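Local coordinates for NTF2 fold protein loop-helix-loop design NT-9 (Synthetic construct, PDB 6W90) that is a de novo designed NTF2-fold protein, made to vary the geometry of loop-helix-loop elements within one fold, and holds a phospholipid in its pocket, at residues S66-R74 with E86-W96. Numbering follows the deposited sequence.
Sequences SRYDRVEIR and EIELESNGKKW. With 3PE (1,2-Distearoyl-sn-glycerophosphoethanolamine), chain B.
Asp-69 N and Arg-70 N both donate to the carbonyl O of Glu-90, a classic beta bulge that opens the antiparallel ladder between 70-74 and 86-91; Glu-90 N returns a bond to Arg-70 O. Beyond it the hydrogen-bonded pair Glu-72/Glu-88 is closed by two backbone bonds, and Arg-74 N adds one to Glu-86 O. A water bridges Asp-69 OD2 to Asn-92 N at the type I' turn.

On the apolar face, Leu-89 CB sits over one face of the Tyr-68 ring, 3.9 Å from its centroid in a CH-pi contact, while Arg-67 CB covers the other. Tyr-68 and Trp-96 form an offset edge-to-face pair, the tyrosine edge toward the tryptophan six-membered ring, planes at 69°, with Tyr-68 CE1 3.7 Å from Trp-96 CE3. With an alanine at Tyr-68, Leu-89 CB and the Trp-96 face would probably lose their aromatic partner. Val-71 CG1 meets Ile-87 CG2 at 3.6 Å, and Leu-89 CD2 touches both Val-71 methyls.

The polar face is ionic: Arg-70 NE points straight at Glu-72 OE2 (2.7 Å), in its own guanidinium plane, with a longer salt bridge to Glu-90 OE1; this positive charge probably offsets the repulsion between Glu-72 OE2 and Glu-90 OE1, 3.6 Å apart. Arg-74, bent at chi2 (-65°) and chi3 (-58°), brings NH1 to Glu-88 OE1 in a salt bridge whose modelled 2.4 Å is doubtfully short.

The contact zips hairpin 70-79/82-91: helix 6-22 packs on Val-71, Ile-73 and Ile-87, strand 94-105 flanks 82-91 across from outermost 70-79, and Tyr-68, Leu-89 and Trp-96 line the lipid pocket.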
loop_
_atom_site.group_PDB
_atom_site.type_symbol
_atom_site.label_atom_id
_atom_site.label_comp_id
_atom_site.label_asym_id
_atom_site.label_seq_id
_atom_site.Cartn_x
_atom_site.Cartn_y
_atom_site.Cartn_z
ATOM N N SER A 66 5.187 -3.413 -12.585
ATOM C CA SER A 66 5.407 -4.279 -13.732
ATOM C C SER A 66 6.406 -5.381 -13.412
ATOM O O SER A 66 6.574 -6.299 -14.221
ATOM C CB SER A 66 5.832 -3.458 -14.949
ATOM O OG SER A 66 6.800 -2.503 -14.610
ATOM N N ARG A 67 7.021 -5.346 -12.226
ATOM C CA ARG A 67 7.971 -6.382 -11.871
ATOM C C ARG A 67 7.339 -7.741 -11.622
ATOM O O ARG A 67 8.069 -8.722 -11.584
ATOM C CB ARG A 67 8.738 -6.040 -10.597
ATOM C CG ARG A 67 9.554 -4.784 -10.710
ATOM C CD ARG A 67 10.287 -4.495 -9.404
ATOM N NE ARG A 67 11.231 -3.388 -9.546
ATOM C CZ ARG A 67 12.088 -2.992 -8.607
ATOM N NH1 ARG A 67 12.136 -3.611 -7.433
ATOM N NH2 ARG A 67 12.902 -1.971 -8.847
ATOM N N TYR A 68 6.027 -7.833 -11.397
ATOM C CA TYR A 68 5.420 -9.068 -10.916
ATOM C C TYR A 68 4.471 -9.714 -11.910
ATOM O O TYR A 68 3.711 -9.023 -12.589
ATOM C CB TYR A 68 4.636 -8.812 -9.626
ATOM C CG TYR A 68 5.477 -8.099 -8.660
ATOM C CD1 TYR A 68 6.518 -8.737 -8.018
ATOM C CD2 TYR A 68 5.290 -6.745 -8.430
ATOM C CE1 TYR A 68 7.327 -8.040 -7.138
ATOM C CE2 TYR A 68 6.065 -6.057 -7.565
ATOM C CZ TYR A 68 7.089 -6.688 -6.921
ATOM O OH TYR A 68 7.877 -5.951 -6.058
ATOM N N ASP A 69 4.493 -11.052 -11.934
ATOM C CA ASP A 69 3.618 -11.841 -12.782
ATOM C C ASP A 69 2.246 -12.064 -12.170
ATOM O O ASP A 69 1.271 -12.301 -12.895
ATOM C CB ASP A 69 4.183 -13.243 -12.991
ATOM C CG ASP A 69 5.219 -13.299 -14.025
ATOM O OD1 ASP A 69 4.962 -12.768 -15.120
ATOM O OD2 ASP A 69 6.276 -13.885 -13.733
ATOM N N ARG A 70 2.189 -12.136 -10.843
ATOM C CA ARG A 70 1.000 -12.507 -10.107
ATOM C C ARG A 70 0.939 -11.700 -8.834
ATOM O O ARG A 70 1.950 -11.534 -8.156
ATOM C CB ARG A 70 1.036 -13.964 -9.692
ATOM C CG ARG A 70 -0.085 -14.768 -10.019
ATOM C CD ARG A 70 0.291 -16.183 -9.644
ATOM N NE ARG A 70 -0.907 -16.820 -9.160
ATOM C CZ ARG A 70 -1.665 -17.626 -9.893
ATOM N NH1 ARG A 70 -1.335 -17.919 -11.147
ATOM N NH2 ARG A 70 -2.758 -18.135 -9.356
ATOM N N VAL A 71 -0.252 -11.239 -8.489
ATOM C CA VAL A 71 -0.489 -10.468 -7.278
ATOM C C VAL A 71 -1.774 -11.029 -6.683
ATOM O O VAL A 71 -2.790 -11.106 -7.380
ATOM C CB VAL A 71 -0.593 -8.957 -7.570
ATOM C CG1 VAL A 71 -0.944 -8.255 -6.308
ATOM C CG2 VAL A 71 0.667 -8.470 -8.175
ATOM N N GLU A 72 -1.730 -11.447 -5.416
ATOM C CA GLU A 72 -2.900 -12.030 -4.779
ATOM C C GLU A 72 -2.974 -11.595 -3.321
ATOM O O GLU A 72 -1.963 -11.624 -2.619
ATOM C CB GLU A 72 -2.864 -13.569 -4.791
ATOM C CG GLU A 72 -2.568 -14.235 -6.110
ATOM C CD GLU A 72 -2.532 -15.748 -5.975
ATOM O OE1 GLU A 72 -3.383 -16.294 -5.235
ATOM O OE2 GLU A 72 -1.641 -16.379 -6.589
ATOM N N ILE A 73 -4.180 -11.291 -2.848
ATOM C CA ILE A 73 -4.410 -11.011 -1.439
ATOM C C ILE A 73 -4.476 -12.335 -0.701
ATOM O O ILE A 73 -5.334 -13.175 -1.002
ATOM C CB ILE A 73 -5.705 -10.221 -1.237
ATOM C CG1 ILE A 73 -5.650 -8.890 -1.967
ATOM C CG2 ILE A 73 -5.905 -10.018 0.241
ATOM C CD1 ILE A 73 -6.980 -8.171 -1.949
ATOM N N ARG A 74 -3.603 -12.514 0.283
ATOM C CA ARG A 74 -3.554 -13.759 1.025
ATOM C C ARG A 74 -4.207 -13.699 2.392
ATOM O O ARG A 74 -4.532 -14.760 2.946
ATOM C CB ARG A 74 -2.106 -14.215 1.253
ATOM C CG ARG A 74 -1.353 -14.703 0.011
ATOM C CD ARG A 74 -1.918 -15.969 -0.631
ATOM N NE ARG A 74 -1.944 -17.084 0.315
ATOM C CZ ARG A 74 -0.947 -17.945 0.511
ATOM N NH1 ARG A 74 0.177 -17.843 -0.183
ATOM N NH2 ARG A 74 -1.081 -18.916 1.407
ATOM N N GLU A 86 -2.287 -8.799 3.832
ATOM C CA GLU A 86 -1.086 -9.404 3.261
ATOM C C GLU A 86 -1.329 -9.717 1.798
ATOM O O GLU A 86 -2.350 -10.325 1.443
ATOM C CB GLU A 86 -0.684 -10.680 3.970
ATOM C CG GLU A 86 -0.257 -10.514 5.381
ATOM C CD GLU A 86 0.135 -11.865 5.991
ATOM O OE1 GLU A 86 0.279 -11.928 7.231
ATOM O OE2 GLU A 86 0.283 -12.857 5.232
ATOM N N ILE A 87 -0.416 -9.256 0.958
ATOM C CA ILE A 87 -0.487 -9.452 -0.476
ATOM C C ILE A 87 0.758 -10.201 -0.905
ATOM O O ILE A 87 1.867 -9.857 -0.496
ATOM C CB ILE A 87 -0.601 -8.117 -1.224
ATOM C CG1 ILE A 87 -1.927 -7.440 -0.870
ATOM C CG2 ILE A 87 -0.586 -8.397 -2.708
ATOM C CD1 ILE A 87 -2.011 -6.039 -1.343
ATOM N N GLU A 88 0.579 -11.240 -1.689
ATOM C CA GLU A 88 1.698 -12.006 -2.210
ATOM C C GLU A 88 1.943 -11.596 -3.652
ATOM O O GLU A 88 1.007 -11.467 -4.443
ATOM C CB GLU A 88 1.360 -13.471 -2.052
ATOM C CG GLU A 88 2.332 -14.452 -2.501
ATOM C CD GLU A 88 1.747 -15.810 -2.211
ATOM O OE1 GLU A 88 1.705 -16.137 -1.003
ATOM O OE2 GLU A 88 1.265 -16.483 -3.161
ATOM N N LEU A 89 3.207 -11.352 -3.971
ATOM C CA LEU A 89 3.654 -10.908 -5.284
ATOM C C LEU A 89 4.636 -11.945 -5.779
ATOM O O LEU A 89 5.504 -12.377 -5.020
ATOM C CB LEU A 89 4.312 -9.545 -5.195
ATOM C CG LEU A 89 3.645 -8.488 -4.321
ATOM C CD1 LEU A 89 4.647 -7.379 -3.953
ATOM C CD2 LEU A 89 2.576 -7.934 -5.101
ATOM N N GLU A 90 4.458 -12.399 -7.009
ATOM C CA GLU A 90 5.280 -13.475 -7.503
ATOM C C GLU A 90 5.856 -13.137 -8.860
ATOM O O GLU A 90 5.200 -12.526 -9.702
ATOM C CB GLU A 90 4.508 -14.755 -7.693
ATOM C CG GLU A 90 3.769 -15.290 -6.525
ATOM C CD GLU A 90 3.174 -16.641 -6.863
ATOM O OE1 GLU A 90 1.943 -16.804 -6.700
ATOM O OE2 GLU A 90 3.945 -17.516 -7.332
ATOM N N SER A 91 7.069 -13.621 -9.083
ATOM C CA SER A 91 7.692 -13.560 -10.396
ATOM C C SER A 91 8.636 -14.746 -10.519
ATOM O O SER A 91 9.578 -14.851 -9.738
ATOM C CB SER A 91 8.458 -12.256 -10.573
ATOM O OG SER A 91 9.143 -12.242 -11.808
ATOM N N ASN A 92 8.382 -15.633 -11.465
ATOM C CA ASN A 92 9.266 -16.746 -11.787
ATOM C C ASN A 92 9.851 -17.453 -10.564
ATOM O O ASN A 92 11.058 -17.594 -10.407
ATOM C CB ASN A 92 10.385 -16.260 -12.706
ATOM C CG ASN A 92 11.171 -17.374 -13.286
ATOM O OD1 ASN A 92 10.651 -18.456 -13.587
ATOM N ND2 ASN A 92 12.456 -17.136 -13.449
ATOM N N GLY A 93 8.951 -17.925 -9.704
ATOM C CA GLY A 93 9.357 -18.717 -8.563
ATOM C C GLY A 93 9.888 -17.925 -7.387
ATOM O O GLY A 93 10.324 -18.538 -6.401
ATOM N N LYS A 94 9.951 -16.600 -7.502
ATOM C CA LYS A 94 10.256 -15.712 -6.391
ATOM C C LYS A 94 8.950 -15.165 -5.826
ATOM O O LYS A 94 8.043 -14.784 -6.575
ATOM C CB LYS A 94 11.152 -14.547 -6.825
ATOM C CG LYS A 94 12.542 -14.900 -7.287
ATOM C CD LYS A 94 13.417 -13.668 -7.509
ATOM C CE LYS A 94 14.755 -14.085 -8.096
ATOM N NZ LYS A 94 15.764 -12.987 -8.049
ATOM N N LYS A 95 8.854 -15.123 -4.506
ATOM C CA LYS A 95 7.639 -14.698 -3.836
ATOM C C LYS A 95 7.990 -13.621 -2.837
ATOM O O LYS A 95 8.930 -13.785 -2.052
ATOM C CB LYS A 95 6.989 -15.888 -3.143
ATOM C CG LYS A 95 5.667 -15.627 -2.542
ATOM C CD LYS A 95 5.010 -16.969 -2.151
ATOM C CE LYS A 95 4.502 -17.771 -3.372
ATOM N NZ LYS A 95 4.541 -19.269 -3.229
ATOM N N TRP A 96 7.277 -12.507 -2.911
ATOM C CA TRP A 96 7.426 -11.415 -1.963
ATOM C C TRP A 96 6.122 -11.284 -1.212
ATOM O O TRP A 96 5.043 -11.466 -1.782
ATOM C CB TRP A 96 7.737 -10.082 -2.620
ATOM C CG TRP A 96 9.048 -10.012 -3.193
ATOM C CD1 TRP A 96 10.165 -9.536 -2.607
ATOM C CD2 TRP A 96 9.429 -10.469 -4.490
ATOM N NE1 TRP A 96 11.233 -9.654 -3.456
ATOM C CE2 TRP A 96 10.807 -10.236 -4.620
ATOM C CE3 TRP A 96 8.734 -11.057 -5.554
ATOM C CZ2 TRP A 96 11.503 -10.550 -5.772
ATOM C CZ3 TRP A 96 9.420 -11.362 -6.692
ATOM C CH2 TRP A 96 10.792 -11.104 -6.800
HETATM P P 3PE B . 9.767 -9.947 1.202
HETATM N N 3PE B . 9.599 -8.760 5.413
HETATM O O11 3PE B . 9.024 -8.617 0.576
HETATM O O12 3PE B . 8.938 -11.174 0.926
HETATM O O13 3PE B . 9.807 -9.788 2.856
HETATM O O14 3PE B . 11.213 -10.093 0.731
HETATM C C11 3PE B . 8.619 -9.959 3.585
HETATM C C12 3PE B . 8.936 -10.003 5.075
HETATM C C1 3PE B . 9.697 -7.392 0.693
HETATM C C2 3PE B . 8.983 -6.290 -0.104
HETATM C C3 3PE B . 7.485 -6.480 0.149
HETATM O O31 3PE B . 6.755 -5.353 -0.234
HETATM O O32 3PE B . 7.279 -5.859 -2.354
HETATM C C31 3PE B . 6.766 -5.101 -1.610
HETATM C C32 3PE B . 6.110 -3.830 -2.137
HETATM C C33 3PE B . 5.828 -3.870 -3.637
HETATM C C34 3PE B . 4.540 -3.076 -3.846
HETATM C C35 3PE B . 4.346 -2.654 -5.298
HETATM C C36 3PE B . 3.120 -3.377 -5.865
HETATM C C37 3PE B . 1.804 -2.738 -5.402
HETATM C C38 3PE B . 1.333 -3.244 -4.033
HETATM C C39 3PE B . -0.199 -3.278 -3.925
HETATM C C3A 3PE B . -0.812 -1.872 -3.899
HETATM C C3B 3PE B . -2.275 -1.890 -3.439
HETATM C C3C 3PE B . -2.379 -1.418 -1.987
HETATM C C3D 3PE B . -3.828 -1.124 -1.593
HETATM C C3E 3PE B . -3.892 -0.860 -0.085
HETATM C C3F 3PE B . -5.327 -1.010 0.434
HETATM C C3G 3PE B . -5.376 -0.822 1.956
HETATM C C3H 3PE B . -6.542 -1.559 2.631
HETATM C C3I 3PE B . -7.883 -0.833 2.489
HETATM O O21 3PE B . 9.426 -5.046 0.359
HETATM O O22 3PE B . 10.292 -4.415 -1.647
HETATM C C21 3PE B . 10.149 -4.173 -0.487
HETATM C C22 3PE B . 10.752 -2.898 0.137
HETATM C C23 3PE B . 10.078 -1.606 -0.350
HETATM C C24 3PE B . 8.690 -1.386 0.262
HETATM C C25 3PE B . 7.965 -0.177 -0.353
HETATM C C26 3PE B . 6.469 -0.348 -0.078
HETATM C C27 3PE B . 5.597 0.684 -0.797
HETATM C C28 3PE B . 4.106 0.392 -0.564
HETATM C C29 3PE B . 3.524 0.932 0.757
HETATM C C2A 3PE B . 1.983 0.873 0.765
HETATM C C2B 3PE B . 1.316 2.215 0.463
HETATM C C2C 3PE B . -0.147 2.024 0.047
HETATM C C2D 3PE B . -0.532 3.137 -0.925
HETATM C C2E 3PE B . -2.022 3.151 -1.240
HETATM C C2F 3PE B . -2.345 2.185 -2.377
HETATM O O HOH W 1 5.970 -16.217 -13.017
#